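Local coordinates for CDP-glucose-4,6-dehydratase (Yersinia pseudotuberculosis, PDB 1RKX), which catalyses the dehydration of CDP-D-glucose, probably to its 4-keto-6-deoxy sugar, as an NAD-binding enzyme of the short-chain dehydrogenase/reductase (SDR) family, at residues Trp7-Val12 and Leu29-Thr35; Gly198-Trp202 and Trp332-Trp336; Ile211-Glu216 and Met279-Trp283; Pro220-Pro226 and Ala287-Leu291. All blocks are in the same frame, centred on the assembly; numbering follows the deposited sequence.

Contact 1: residues Trp7-Val12 and Leu29-Thr35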
loop_
_atom_site.group_PDB
_atom_site.type_symbol
_atom_site.label_atom_id
_atom_site.label_comp_id
_atom_site.label_asym_id
_atom_site.label_seq_id
_atom_site.Cartn_x
_atom_site.Cartn_y
_atom_site.Cartn_z
ATOM N N TRP C 7 -23.228 32.179 7.292
ATOM C CA TRP C 7 -24.447 31.547 6.810
ATOM C C TRP C 7 -25.630 32.467 6.566
ATOM O O TRP C 7 -26.552 32.116 5.826
ATOM C CB TRP C 7 -24.841 30.416 7.759
ATOM C CG TRP C 7 -23.804 29.349 7.757
ATOM C CD1 TRP C 7 -22.764 29.203 8.637
ATOM C CD2 TRP C 7 -23.614 28.357 6.743
ATOM N NE1 TRP C 7 -21.935 28.185 8.225
ATOM C CE2 TRP C 7 -22.435 27.648 7.065
ATOM C CE3 TRP C 7 -24.326 28.002 5.587
ATOM C CZ2 TRP C 7 -21.948 26.600 6.272
ATOM C CZ3 TRP C 7 -23.838 26.958 4.796
ATOM C CH2 TRP C 7 -22.661 26.272 5.145
ATOM N N GLN C 8 -25.600 33.648 7.169
ATOM C CA GLN C 8 -26.689 34.601 7.001
ATOM C C GLN C 8 -26.946 34.912 5.526
ATOM O O GLN C 8 -26.072 35.417 4.825
ATOM C CB GLN C 8 -26.372 35.897 7.752
ATOM C CG GLN C 8 -27.538 36.868 7.831
ATOM C CD GLN C 8 -28.722 36.296 8.594
ATOM O OE1 GLN C 8 -28.583 35.847 9.733
ATOM N NE2 GLN C 8 -29.897 36.317 7.970
ATOM N N GLY C 9 -28.150 34.594 5.060
ATOM C CA GLY C 9 -28.507 34.871 3.679
ATOM C C GLY C 9 -27.985 33.929 2.603
ATOM O O GLY C 9 -28.289 34.126 1.426
ATOM N N LYS C 10 -27.199 32.922 2.975
ATOM C CA LYS C 10 -26.677 31.980 1.983
ATOM C C LYS C 10 -27.793 31.079 1.473
ATOM O O LYS C 10 -28.634 30.621 2.247
ATOM C CB LYS C 10 -25.569 31.109 2.587
ATOM C CG LYS C 10 -24.265 31.837 2.886
ATOM C CD LYS C 10 -23.587 32.308 1.611
ATOM C CE LYS C 10 -22.224 32.919 1.889
ATOM N NZ LYS C 10 -22.313 34.110 2.795
ATOM N N ARG C 11 -27.803 30.832 0.168
ATOM C CA ARG C 11 -28.817 29.971 -0.423
ATOM C C ARG C 11 -28.266 28.546 -0.382
ATOM O O ARG C 11 -27.344 28.205 -1.119
ATOM C CB ARG C 11 -29.108 30.401 -1.865
ATOM C CG ARG C 11 -29.582 31.846 -1.987
ATOM C CD ARG C 11 -29.893 32.219 -3.427
ATOM N NE ARG C 11 -31.132 31.611 -3.907
ATOM C CZ ARG C 11 -32.349 31.950 -3.489
ATOM N NH1 ARG C 11 -32.503 32.898 -2.573
ATOM N NH2 ARG C 11 -33.419 31.344 -3.991
ATOM N N VAL C 12 -28.842 27.726 0.491
ATOM C CA VAL C 12 -28.390 26.349 0.676
ATOM C C VAL C 12 -29.447 25.325 0.269
ATOM O O VAL C 12 -30.599 25.384 0.714
ATOM C CB VAL C 12 -27.993 26.113 2.157
ATOM C CG1 VAL C 12 -27.318 24.752 2.318
ATOM C CG2 VAL C 12 -27.069 27.226 2.626
ATOM N N LEU C 29 -28.980 25.237 9.883
ATOM C CA LEU C 29 -28.835 26.255 8.847
ATOM C C LEU C 29 -29.882 27.354 9.038
ATOM O O LEU C 29 -29.573 28.541 8.923
ATOM C CB LEU C 29 -28.992 25.619 7.459
ATOM C CG LEU C 29 -27.848 24.698 7.014
ATOM C CD1 LEU C 29 -28.253 23.897 5.777
ATOM C CD2 LEU C 29 -26.611 25.545 6.726
ATOM N N GLN C 30 -31.119 26.954 9.325
ATOM C CA GLN C 30 -32.192 27.924 9.543
ATOM C C GLN C 30 -31.857 28.865 10.700
ATOM O O GLN C 30 -31.999 30.084 10.575
ATOM C CB GLN C 30 -33.514 27.212 9.828
ATOM C CG GLN C 30 -34.047 26.399 8.655
ATOM C CD GLN C 30 -35.278 25.588 9.009
ATOM O OE1 GLN C 30 -35.589 24.589 8.347
ATOM N NE2 GLN C 30 -35.991 26.010 10.046
ATOM N N THR C 31 -31.406 28.307 11.823
ATOM C CA THR C 31 -31.075 29.133 12.980
ATOM C C THR C 31 -29.959 30.129 12.691
ATOM O O THR C 31 -29.882 31.172 13.337
ATOM C CB THR C 31 -30.663 28.284 14.203
ATOM O OG1 THR C 31 -29.400 27.661 13.959
ATOM C CG2 THR C 31 -31.698 27.220 14.477
ATOM N N MET C 32 -29.100 29.820 11.724
ATOM C CA MET C 32 -28.004 30.721 11.389
ATOM C C MET C 32 -28.379 31.729 10.305
ATOM O O MET C 32 -27.524 32.454 9.801
ATOM C CB MET C 32 -26.761 29.924 10.980
ATOM C CG MET C 32 -26.197 29.079 12.118
ATOM S SD MET C 32 -24.549 28.424 11.798
ATOM C CE MET C 32 -24.915 27.225 10.490
ATOM N N GLY C 33 -29.661 31.767 9.952
ATOM C CA GLY C 33 -30.139 32.719 8.961
ATOM C C GLY C 33 -29.987 32.375 7.492
ATOM O O GLY C 33 -30.135 33.246 6.635
ATOM N N ALA C 34 -29.694 31.119 7.179
ATOM C CA ALA C 34 -29.540 30.739 5.782
ATOM C C ALA C 34 -30.900 30.585 5.112
ATOM O O ALA C 34 -31.912 30.375 5.779
ATOM C CB ALA C 34 -28.752 29.430 5.674
ATOM N N THR C 35 -30.912 30.711 3.791
ATOM C CA THR C 35 -32.128 30.537 3.003
ATOM C C THR C 35 -32.009 29.099 2.514
ATOM O O THR C 35 -31.227 28.802 1.614
ATOM C CB THR C 35 -32.157 31.501 1.808
ATOM O OG1 THR C 35 -32.174 32.849 2.297
ATOM C CG2 THR C 35 -33.390 31.257 0.951
HETATM O O HOH W 1 -30.885 34.678 1.038
#

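Contact 2: residues Gly198-Trp202 and Trp332-Trp336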
loop_
_atom_site.group_PDB
_atom_site.type_symbol
_atom_site.label_atom_id
_atom_site.label_comp_id
_atom_site.label_asym_id
_atom_site.label_seq_id
_atom_site.Cartn_x
_atom_site.Cartn_y
_atom_site.Cartn_z
ATOM N N GLY C 198 -28.682 10.583 18.216
ATOM C CA GLY C 198 -29.228 11.833 18.696
ATOM C C GLY C 198 -30.732 11.766 18.877
ATOM O O GLY C 198 -31.377 10.788 18.504
ATOM N N GLY C 199 -31.299 12.808 19.469
ATOM C CA GLY C 199 -32.735 12.815 19.642
ATOM C C GLY C 199 -33.361 12.945 18.265
ATOM O O GLY C 199 -32.797 13.602 17.384
ATOM N N GLY C 200 -34.506 12.306 18.058
ATOM C CA GLY C 200 -35.167 12.423 16.771
ATOM C C GLY C 200 -34.891 11.377 15.704
ATOM O O GLY C 200 -35.346 11.535 14.571
ATOM N N ASP C 201 -34.141 10.329 16.022
ATOM C CA ASP C 201 -33.908 9.295 15.023
ATOM C C ASP C 201 -34.810 8.126 15.358
ATOM O O ASP C 201 -34.635 7.463 16.376
ATOM C CB ASP C 201 -32.449 8.841 15.000
ATOM C CG ASP C 201 -32.194 7.780 13.937
ATOM O OD1 ASP C 201 -32.975 7.713 12.959
ATOM O OD2 ASP C 201 -31.211 7.029 14.071
ATOM N N TRP C 202 -35.794 7.888 14.502
ATOM C CA TRP C 202 -36.733 6.809 14.731
ATOM C C TRP C 202 -36.530 5.627 13.798
ATOM O O TRP C 202 -37.446 4.839 13.560
ATOM C CB TRP C 202 -38.160 7.352 14.635
ATOM C CG TRP C 202 -38.635 7.946 15.941
ATOM C CD1 TRP C 202 -39.038 7.256 17.054
ATOM C CD2 TRP C 202 -38.721 9.338 16.278
ATOM N NE1 TRP C 202 -39.371 8.134 18.061
ATOM C CE2 TRP C 202 -39.185 9.417 17.612
ATOM C CE3 TRP C 202 -38.453 10.525 15.585
ATOM C CZ2 TRP C 202 -39.388 10.640 18.265
ATOM C CZ3 TRP C 202 -38.655 11.743 16.237
ATOM C CH2 TRP C 202 -39.118 11.788 17.563
ATOM N N TRP C 332 -33.677 14.770 25.223
ATOM C CA TRP C 332 -34.476 15.069 24.045
ATOM C C TRP C 332 -35.700 14.161 23.998
ATOM O O TRP C 332 -36.825 14.620 23.792
ATOM C CB TRP C 332 -33.633 14.874 22.780
ATOM C CG TRP C 332 -34.202 15.532 21.560
ATOM C CD1 TRP C 332 -33.809 16.718 21.012
ATOM C CD2 TRP C 332 -35.265 15.042 20.734
ATOM N NE1 TRP C 332 -34.557 16.997 19.895
ATOM C CE2 TRP C 332 -35.460 15.986 19.700
ATOM C CE3 TRP C 332 -36.073 13.897 20.766
ATOM C CZ2 TRP C 332 -36.431 15.825 18.705
ATOM C CZ3 TRP C 332 -37.043 13.735 19.775
ATOM C CH2 TRP C 332 -37.211 14.697 18.759
ATOM N N HIS C 333 -35.497 12.874 24.223
ATOM C CA HIS C 333 -36.619 11.960 24.163
ATOM C C HIS C 333 -37.725 12.246 25.176
ATOM O O HIS C 333 -38.886 12.396 24.793
ATOM C CB HIS C 333 -36.151 10.517 24.315
ATOM C CG HIS C 333 -37.021 9.538 23.598
ATOM N ND1 HIS C 333 -37.184 9.558 22.229
ATOM C CD2 HIS C 333 -37.796 8.527 24.056
ATOM C CE1 HIS C 333 -38.021 8.600 21.875
ATOM N NE2 HIS C 333 -38.407 7.959 22.964
ATOM N N LYS C 334 -37.384 12.326 26.458
ATOM C CA LYS C 334 -38.418 12.579 27.457
ATOM C C LYS C 334 -39.127 13.917 27.273
ATOM O O LYS C 334 -40.297 14.052 27.627
ATOM C CB LYS C 334 -37.870 12.441 28.885
ATOM C CG LYS C 334 -36.538 13.095 29.164
ATOM C CD LYS C 334 -36.155 12.893 30.635
ATOM C CE LYS C 334 -36.194 11.418 31.038
ATOM N NZ LYS C 334 -35.876 11.208 32.481
ATOM N N ASN C 335 -38.440 14.909 26.718
ATOM C CA ASN C 335 -39.106 16.178 26.481
ATOM C C ASN C 335 -40.139 15.956 25.382
ATOM O O ASN C 335 -41.245 16.497 25.433
ATOM C CB ASN C 335 -38.113 17.262 26.065
ATOM C CG ASN C 335 -37.628 18.085 27.247
ATOM O OD1 ASN C 335 -36.634 17.746 27.898
ATOM N ND2 ASN C 335 -38.347 19.169 27.546
ATOM N N TRP C 336 -39.776 15.146 24.392
ATOM C CA TRP C 336 -40.686 14.831 23.298
ATOM C C TRP C 336 -41.895 14.082 23.856
ATOM O O TRP C 336 -43.038 14.390 23.519
ATOM C CB TRP C 336 -39.978 13.966 22.250
ATOM C CG TRP C 336 -40.913 13.362 21.246
ATOM C CD1 TRP C 336 -41.658 14.025 20.313
ATOM C CD2 TRP C 336 -41.233 11.976 21.106
ATOM N NE1 TRP C 336 -42.427 13.136 19.602
ATOM C CE2 TRP C 336 -42.186 11.871 20.068
ATOM C CE3 TRP C 336 -40.811 10.810 21.758
ATOM C CZ2 TRP C 336 -42.726 10.644 19.668
ATOM C CZ3 TRP C 336 -41.348 9.589 21.359
ATOM C CH2 TRP C 336 -42.297 9.519 20.322
HETATM O O HOH W 2 -36.108 10.756 19.888
#

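Contact 3: residues Ile211-Glu216 and Met279-Trp283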
loop_
_atom_site.group_PDB
_atom_site.type_symbol
_atom_site.label_atom_id
_atom_site.label_comp_id
_atom_site.label_asym_id
_atom_site.label_seq_id
_atom_site.Cartn_x
_atom_site.Cartn_y
_atom_site.Cartn_z
ATOM N N ILE C 211 -33.421 1.527 22.589
ATOM C CA ILE C 211 -33.291 1.665 24.032
ATOM C C ILE C 211 -34.368 2.627 24.516
ATOM O O ILE C 211 -35.018 2.390 25.531
ATOM C CB ILE C 211 -31.910 2.228 24.435
ATOM C CG1 ILE C 211 -30.815 1.198 24.140
ATOM C CG2 ILE C 211 -31.910 2.581 25.918
ATOM C CD1 ILE C 211 -29.407 1.712 24.370
ATOM N N LEU C 212 -34.555 3.710 23.773
ATOM C CA LEU C 212 -35.547 4.717 24.122
ATOM C C LEU C 212 -36.965 4.150 24.016
ATOM O O LEU C 212 -37.837 4.496 24.814
ATOM C CB LEU C 212 -35.372 5.947 23.221
ATOM C CG LEU C 212 -34.051 6.707 23.438
ATOM C CD1 LEU C 212 -33.833 7.739 22.337
ATOM C CD2 LEU C 212 -34.073 7.369 24.805
ATOM N N ARG C 213 -37.190 3.273 23.041
ATOM C CA ARG C 213 -38.503 2.662 22.868
ATOM C C ARG C 213 -38.819 1.770 24.064
ATOM O O ARG C 213 -39.971 1.663 24.490
ATOM C CB ARG C 213 -38.553 1.824 21.584
ATOM C CG ARG C 213 -38.518 2.623 20.290
ATOM C CD ARG C 213 -38.898 1.739 19.107
ATOM N NE ARG C 213 -38.891 2.452 17.831
ATOM C CZ ARG C 213 -37.806 2.675 17.091
ATOM N NH1 ARG C 213 -36.617 2.240 17.490
ATOM N NH2 ARG C 213 -37.911 3.336 15.947
ATOM N N ALA C 214 -37.790 1.121 24.598
ATOM C CA ALA C 214 -37.964 0.250 25.752
ATOM C C ALA C 214 -38.289 1.105 26.975
ATOM O O ALA C 214 -39.257 0.837 27.690
ATOM C CB ALA C 214 -36.693 -0.556 25.998
ATOM N N PHE C 215 -37.469 2.127 27.211
ATOM C CA PHE C 215 -37.667 3.030 28.341
ATOM C C PHE C 215 -39.060 3.632 28.233
ATOM O O PHE C 215 -39.794 3.746 29.216
ATOM C CB PHE C 215 -36.629 4.158 28.311
ATOM C CG PHE C 215 -35.231 3.722 28.665
ATOM C CD1 PHE C 215 -34.189 4.643 28.665
ATOM C CD2 PHE C 215 -34.957 2.403 29.019
ATOM C CE1 PHE C 215 -32.894 4.262 29.013
ATOM C CE2 PHE C 215 -33.664 2.010 29.369
ATOM C CZ PHE C 215 -32.633 2.942 29.367
ATOM N N GLU C 216 -39.400 4.009 27.008
ATOM C CA GLU C 216 -40.680 4.611 26.669
ATOM C C GLU C 216 -41.850 3.787 27.202
ATOM O O GLU C 216 -42.778 4.327 27.803
ATOM C CB GLU C 216 -40.774 4.714 25.152
ATOM C CG GLU C 216 -41.516 5.906 24.628
ATOM C CD GLU C 216 -41.358 6.031 23.132
ATOM O OE1 GLU C 216 -41.830 5.131 22.408
ATOM O OE2 GLU C 216 -40.751 7.021 22.680
ATOM N N MET C 279 -27.491 5.186 30.030
ATOM C CA MET C 279 -28.806 5.692 29.658
ATOM C C MET C 279 -29.846 5.348 30.716
ATOM O O MET C 279 -30.788 6.110 30.940
ATOM C CB MET C 279 -29.224 5.136 28.297
ATOM C CG MET C 279 -28.437 5.730 27.143
ATOM S SD MET C 279 -29.004 5.156 25.539
ATOM C CE MET C 279 -30.493 6.162 25.315
ATOM N N VAL C 280 -29.677 4.201 31.363
ATOM C CA VAL C 280 -30.593 3.787 32.419
ATOM C C VAL C 280 -30.482 4.782 33.569
ATOM O O VAL C 280 -31.481 5.150 34.187
ATOM C CB VAL C 280 -30.248 2.373 32.944
ATOM C CG1 VAL C 280 -30.936 2.123 34.279
ATOM C CG2 VAL C 280 -30.692 1.326 31.937
ATOM N N LYS C 281 -29.257 5.218 33.841
ATOM C CA LYS C 281 -28.993 6.169 34.911
ATOM C C LYS C 281 -29.536 7.549 34.571
ATOM O O LYS C 281 -30.052 8.253 35.438
ATOM C CB LYS C 281 -27.489 6.260 35.175
ATOM C CG LYS C 281 -26.854 4.940 35.579
ATOM C CD LYS C 281 -25.358 5.086 35.803
ATOM C CE LYS C 281 -24.723 3.750 36.158
ATOM N NZ LYS C 281 -23.252 3.868 36.354
ATOM N N TYR C 282 -29.414 7.938 33.309
ATOM C CA TYR C 282 -29.903 9.240 32.876
ATOM C C TYR C 282 -31.421 9.253 32.808
ATOM O O TYR C 282 -32.050 10.290 33.026
ATOM C CB TYR C 282 -29.321 9.596 31.507
ATOM C CG TYR C 282 -27.833 9.851 31.525
ATOM C CD1 TYR C 282 -27.102 9.908 30.340
ATOM C CD2 TYR C 282 -27.152 10.045 32.729
ATOM C CE1 TYR C 282 -25.731 10.149 30.352
ATOM C CE2 TYR C 282 -25.784 10.287 32.751
ATOM C CZ TYR C 282 -25.079 10.337 31.560
ATOM O OH TYR C 282 -23.723 10.562 31.578
ATOM N N TRP C 283 -32.006 8.097 32.513
ATOM C CA TRP C 283 -33.451 7.990 32.412
ATOM C C TRP C 283 -34.107 7.922 33.782
ATOM O O TRP C 283 -35.013 8.697 34.082
ATOM C CB TRP C 283 -33.837 6.757 31.595
ATOM C CG TRP C 283 -35.298 6.703 31.283
ATOM C CD1 TRP C 283 -36.288 6.175 32.063
ATOM C CD2 TRP C 283 -35.944 7.241 30.123
ATOM N NE1 TRP C 283 -37.512 6.351 31.459
ATOM C CE2 TRP C 283 -37.330 7.004 30.268
ATOM C CE3 TRP C 283 -35.487 7.904 28.975
ATOM C CZ2 TRP C 283 -38.263 7.405 29.308
ATOM C CZ3 TRP C 283 -36.416 8.304 28.019
ATOM C CH2 TRP C 283 -37.789 8.052 28.194
#

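Contact 4: residues Pro220-Pro226 and Ala287-Leu291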
loop_
_atom_site.group_PDB
_atom_site.type_symbol
_atom_site.label_atom_id
_atom_site.label_comp_id
_atom_site.label_asym_id
_atom_site.label_seq_id
_atom_site.Cartn_x
_atom_site.Cartn_y
_atom_site.Cartn_z
ATOM N N PRO C 220 -38.050 -3.603 29.843
ATOM C CA PRO C 220 -36.601 -3.777 29.963
ATOM C C PRO C 220 -35.985 -3.867 28.571
ATOM O O PRO C 220 -36.520 -4.549 27.697
ATOM C CB PRO C 220 -36.471 -5.093 30.729
ATOM C CG PRO C 220 -37.735 -5.143 31.536
ATOM C CD PRO C 220 -38.764 -4.688 30.536
ATOM N N VAL C 221 -34.875 -3.172 28.354
ATOM C CA VAL C 221 -34.228 -3.227 27.054
ATOM C C VAL C 221 -33.363 -4.482 26.995
ATOM O O VAL C 221 -32.512 -4.708 27.857
ATOM C CB VAL C 221 -33.364 -1.970 26.788
ATOM C CG1 VAL C 221 -32.338 -1.792 27.885
ATOM C CG2 VAL C 221 -32.687 -2.086 25.429
ATOM N N ILE C 222 -33.608 -5.308 25.983
ATOM C CA ILE C 222 -32.863 -6.545 25.806
ATOM C C ILE C 222 -31.572 -6.275 25.046
ATOM O O ILE C 222 -31.577 -5.608 24.011
ATOM C CB ILE C 222 -33.683 -7.580 25.016
ATOM C CG1 ILE C 222 -35.036 -7.800 25.694
ATOM C CG2 ILE C 222 -32.913 -8.891 24.928
ATOM C CD1 ILE C 222 -35.963 -8.718 24.924
ATOM N N ILE C 223 -30.470 -6.802 25.565
ATOM C CA ILE C 223 -29.171 -6.618 24.939
ATOM C C ILE C 223 -28.652 -7.931 24.374
ATOM O O ILE C 223 -28.738 -8.970 25.030
ATOM C CB ILE C 223 -28.139 -6.091 25.953
ATOM C CG1 ILE C 223 -28.591 -4.740 26.503
ATOM C CG2 ILE C 223 -26.771 -5.976 25.292
ATOM C CD1 ILE C 223 -27.609 -4.125 27.471
ATOM N N ARG C 224 -28.118 -7.888 23.158
ATOM C CA ARG C 224 -27.563 -9.090 22.550
ATOM C C ARG C 224 -26.064 -9.157 22.811
ATOM O O ARG C 224 -25.620 -9.909 23.675
ATOM C CB ARG C 224 -27.847 -9.129 21.048
ATOM C CG ARG C 224 -29.228 -9.669 20.725
ATOM C CD ARG C 224 -30.238 -8.560 20.517
ATOM N NE ARG C 224 -30.249 -8.107 19.129
ATOM C CZ ARG C 224 -30.544 -8.888 18.092
ATOM N NH1 ARG C 224 -30.851 -10.165 18.283
ATOM N NH2 ARG C 224 -30.531 -8.392 16.861
ATOM N N ASN C 225 -25.283 -8.376 22.070
ATOM C CA ASN C 225 -23.842 -8.370 22.279
ATOM C C ASN C 225 -23.447 -7.156 23.107
ATOM O O ASN C 225 -23.263 -6.062 22.578
ATOM C CB ASN C 225 -23.088 -8.363 20.946
ATOM C CG ASN C 225 -21.580 -8.311 21.133
ATOM O OD1 ASN C 225 -21.037 -8.908 22.064
ATOM N ND2 ASN C 225 -20.896 -7.605 20.242
ATOM N N PRO C 226 -23.305 -7.346 24.428
ATOM C CA PRO C 226 -22.936 -6.305 25.389
ATOM C C PRO C 226 -21.538 -5.738 25.181
ATOM O O PRO C 226 -21.209 -4.678 25.710
ATOM C CB PRO C 226 -23.070 -7.021 26.727
ATOM C CG PRO C 226 -22.623 -8.406 26.381
ATOM C CD PRO C 226 -23.371 -8.660 25.093
ATOM N N ALA C 287 -36.513 2.361 33.832
ATOM C CA ALA C 287 -35.456 1.873 32.956
ATOM C C ALA C 287 -34.669 0.723 33.578
ATOM O O ALA C 287 -34.297 0.768 34.749
ATOM C CB ALA C 287 -34.510 3.014 32.598
ATOM N N SER C 288 -34.423 -0.308 32.777
ATOM C CA SER C 288 -33.671 -1.485 33.206
ATOM C C SER C 288 -33.263 -2.239 31.947
ATOM O O SER C 288 -33.683 -1.885 30.845
ATOM C CB SER C 288 -34.537 -2.389 34.084
ATOM O OG SER C 288 -35.537 -3.032 33.312
ATOM N N TRP C 289 -32.451 -3.280 32.101
ATOM C CA TRP C 289 -32.015 -4.052 30.943
ATOM C C TRP C 289 -31.696 -5.496 31.282
ATOM O O TRP C 289 -31.407 -5.831 32.431
ATOM C CB TRP C 289 -30.782 -3.411 30.306
ATOM C CG TRP C 289 -29.614 -3.295 31.235
ATOM C CD1 TRP C 289 -29.456 -2.390 32.243
ATOM C CD2 TRP C 289 -28.439 -4.114 31.241
ATOM N NE1 TRP C 289 -28.253 -2.591 32.877
ATOM C CE2 TRP C 289 -27.608 -3.643 32.281
ATOM C CE3 TRP C 289 -28.007 -5.201 30.469
ATOM C CZ2 TRP C 289 -26.367 -4.220 32.570
ATOM C CZ3 TRP C 289 -26.772 -5.775 30.755
ATOM C CH2 TRP C 289 -25.966 -5.282 31.798
ATOM N N GLN C 290 -31.743 -6.345 30.263
ATOM C CA GLN C 290 -31.456 -7.762 30.423
ATOM C C GLN C 290 -30.674 -8.255 29.213
ATOM O O GLN C 290 -30.828 -7.729 28.110
ATOM C CB GLN C 290 -32.757 -8.555 30.555
ATOM C CG GLN C 290 -33.603 -8.178 31.765
ATOM C CD GLN C 290 -32.857 -8.347 33.078
ATOM O OE1 GLN C 290 -32.315 -9.415 33.365
ATOM N NE2 GLN C 290 -32.835 -7.293 33.886
ATOM N N LEU C 291 -29.838 -9.268 29.425
ATOM C CA LEU C 291 -29.029 -9.837 28.351
ATOM C C LEU C 291 -29.862 -10.632 27.349
ATOM O O LEU C 291 -30.693 -11.456 27.727
ATOM C CB LEU C 291 -27.937 -10.733 28.939
ATOM C CG LEU C 291 -26.868 -10.012 29.764
ATOM C CD1 LEU C 291 -25.894 -11.025 30.339
ATOM C CD2 LEU C 291 -26.139 -9.006 28.884
#

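Contact 1: residues Trp7-Val12 and Leu29-Thr35
The indole of Trp7 is overlapped on one face by two side chains of 29-35. Met32 CE sits over the five-membered ring, 3.7 Å from its centroid, while Leu29 CD2 lies over the six-membered ring, closest to Trp7 CE3 at 3.5 Å; both are CH-pi contacts. A bend at chi3 (-69°) folds the Met32 methyl over the ring and leaves SD oblique to it, a Met-aromatic contact. Val12 CG1 meets Leu29 CD1 tip to tip. Leu243 of helix 236-251 also packs on Trp7, Leu29 and Met32.

Beside this apolar patch the backbones pair. Gly33, at positive phi, is the C-prime residue of the Schellman motif ending helix 20-31, and its O accepts a nearly straight bond from Gly9 N (2.9 Å, 174°). Thr35 N then bonds to Lys10 O (2.8 Å) and Val12 N to Thr35 O (2.8 Å), beginning the parallel pairing of the two strands. A water links Gly9 O to Thr35 OG1. Within the first beta-alpha-beta unit of the Rossmann fold, the helix end is thus fixed twice: by dispersion against a buried indole, and by backbone bonds that use Gly33 O and both the N-H and the carbonyl of Thr35.

Contact 2: residues Gly198-Trp202 and Trp332-Trp336
Bare glycine backbone lies flat against a tryptophan: the 199-200 peptide covers one face of the Trp332 indole without a side chain between them. Gly199 CA stands over the five-membered ring, 3.9 Å from its centroid, and Gly200 CA over the six-membered ring at 4.0 Å, both as CH-pi contacts; Gly200 N comes within 3.4 Å of Trp332 CZ3. Gly200 has positive phi in the type II turn 198-201. This loop follows strand 196-197 near the bound NAD, and helix 322-338 packs against it.

Trp202, further along the loop, completes an aromatic cluster with Trp332 and Trp336. It turns an edge to the face of Trp336, with planes at 61° and CZ2 over the middle of the indole, 3.5 Å from Trp336 CE2. Against Trp332 it is oblique, Trp202 CH2 lying 3.6 Å from Trp332 CZ3. In Trp332 and Trp336 alike CG is trans to the backbone N (chi1 -163° and 168°), which brings both indoles from successive turns of helix 322-338 to the loop.

A water accepts from Gly200 N at 2.9 Å and also bonds to His333 ND1, while His333 NE2 is held by Glu216 and Trp332 NE1 by Ser346. The junction therefore relies on ring faces and dispersion, with one water serving a buried peptide N-H and an imidazole nitrogen.

Contact 3: residues Ile211-Glu216 and Met279-Trp283
Different first torsions bring Phe215 and Trp283 together: Phe215 CG is trans to its carbonyl carbon (chi1 -72°), whereas Trp283 CG is trans to its backbone N (chi1 -171°). The two side chains lie alongside each other, running antiparallel, and Phe215 CB comes to rest over the centre of the indole, 3.6 Å from the centroid of the six-membered ring, as a CH-pi contact. The phenyl ring continues beyond it toward the root of Trp283, with CD1 3.5 Å from Trp283 CD2; the phenyl and the five-membered ring of the indole are inclined at 49°, neither stacked nor edge-to-face.

The far end of the phenyl ring reaches the backbone and side chains of helix 272-283. Phe215 CZ touches Val280 CG2 at 3.6 Å, and Phe215 CE1 lies 3.8 Å from Met279 CB.

One turn earlier, Met279 reaches toward Ile211 and Leu212. Its SD meets Ile211 CD1 at 3.7 Å, and a bend at chi3 turns CE toward Leu212 CD2, 3.8 Å away. Leu212 CD2 also approaches Trp283 CZ3, joining the two ends of the interface.

Val330 and Leu337 of helix 322-338 pack on Trp283, whose ring also has a cation-pi contact with Lys334. The short helical segments run in broadly the same direction, with axes 11.5 Å apart. Phe, Trp and Met side chains fill this wide spacing; the arrangement is a helix-helix packing layer in the smaller, C-terminal part of an extended SDR fold, away from the central parallel sheet.

Contact 4: residues Pro220-Pro226 and Ala287-Leu291
Val221 and Ile223 pack tightly against Trp289 on one face of a two-stranded parallel ladder, whereas Ile222 and Gln290 occupy the more exposed opposite face. On the tight face Val221 CG1 lies 3.3 Å from Trp289 CB. Ile223 CD1 reaches the benzo part of the indole obliquely, 3.2 Å from Trp289 CE3. Trp289 CG falls between its backbone N and carbonyl carbon (chi1 59°), a crowded position that carries the indole along the neighbouring strand to Ile223. Val276 of helix 272-283 packs on Val221 and Ile223, while Lys273 and Glu277 of that helix touch Trp289.

On the exposed face, the nearest approach of the Ile222 side chain is CG2 to Gln290 O, 4.0 Å. Contacts at the ends are also peripheral: Pro220 CB rests on Ser288 OG at 3.4 Å, and Pro226 CB faces Leu291 CD2 at 4.2 Å.

Three backbone bonds join the strands. Val221 N donates to Ser288 O (3.0 Å), Gln290 N to Val221 O (3.0 Å) and Ile223 N to Gln290 O (2.7 Å). Val221 thus uses both its N-H and its carbonyl toward the same strand, flanking Trp289. The chemistry is divided: main-chain hydrogen bonds fix the parallel register, while Val221 and Ile223 pack one face of the ladder on helix 272-283, and Val221 also on helix 207-216.

Contacts 2, 3 and 4 form a continuous series on one side of the chain. Contacts 2 and 3, with centres 11 Å apart, touch through polar pairs: His333 NE2 lies 2.5 Å from Glu216 OE2, and Lys334 NZ 3.1 Å from Trp283 O. Contacts 3 and 4 are also 11 Å apart between centres; each strand of contact 4 follows a helix of contact 3, and Phe215 CE2 packs on Ala287 CB at 3.5 Å. Contact 1 stands apart in the Rossmann part, about 42 Å from contact 4 between centres. Bound NAD lies nearer contact 2 (about 8 Å from the Trp202 side chain) than contact 1 (about 13 Å from that of Leu29).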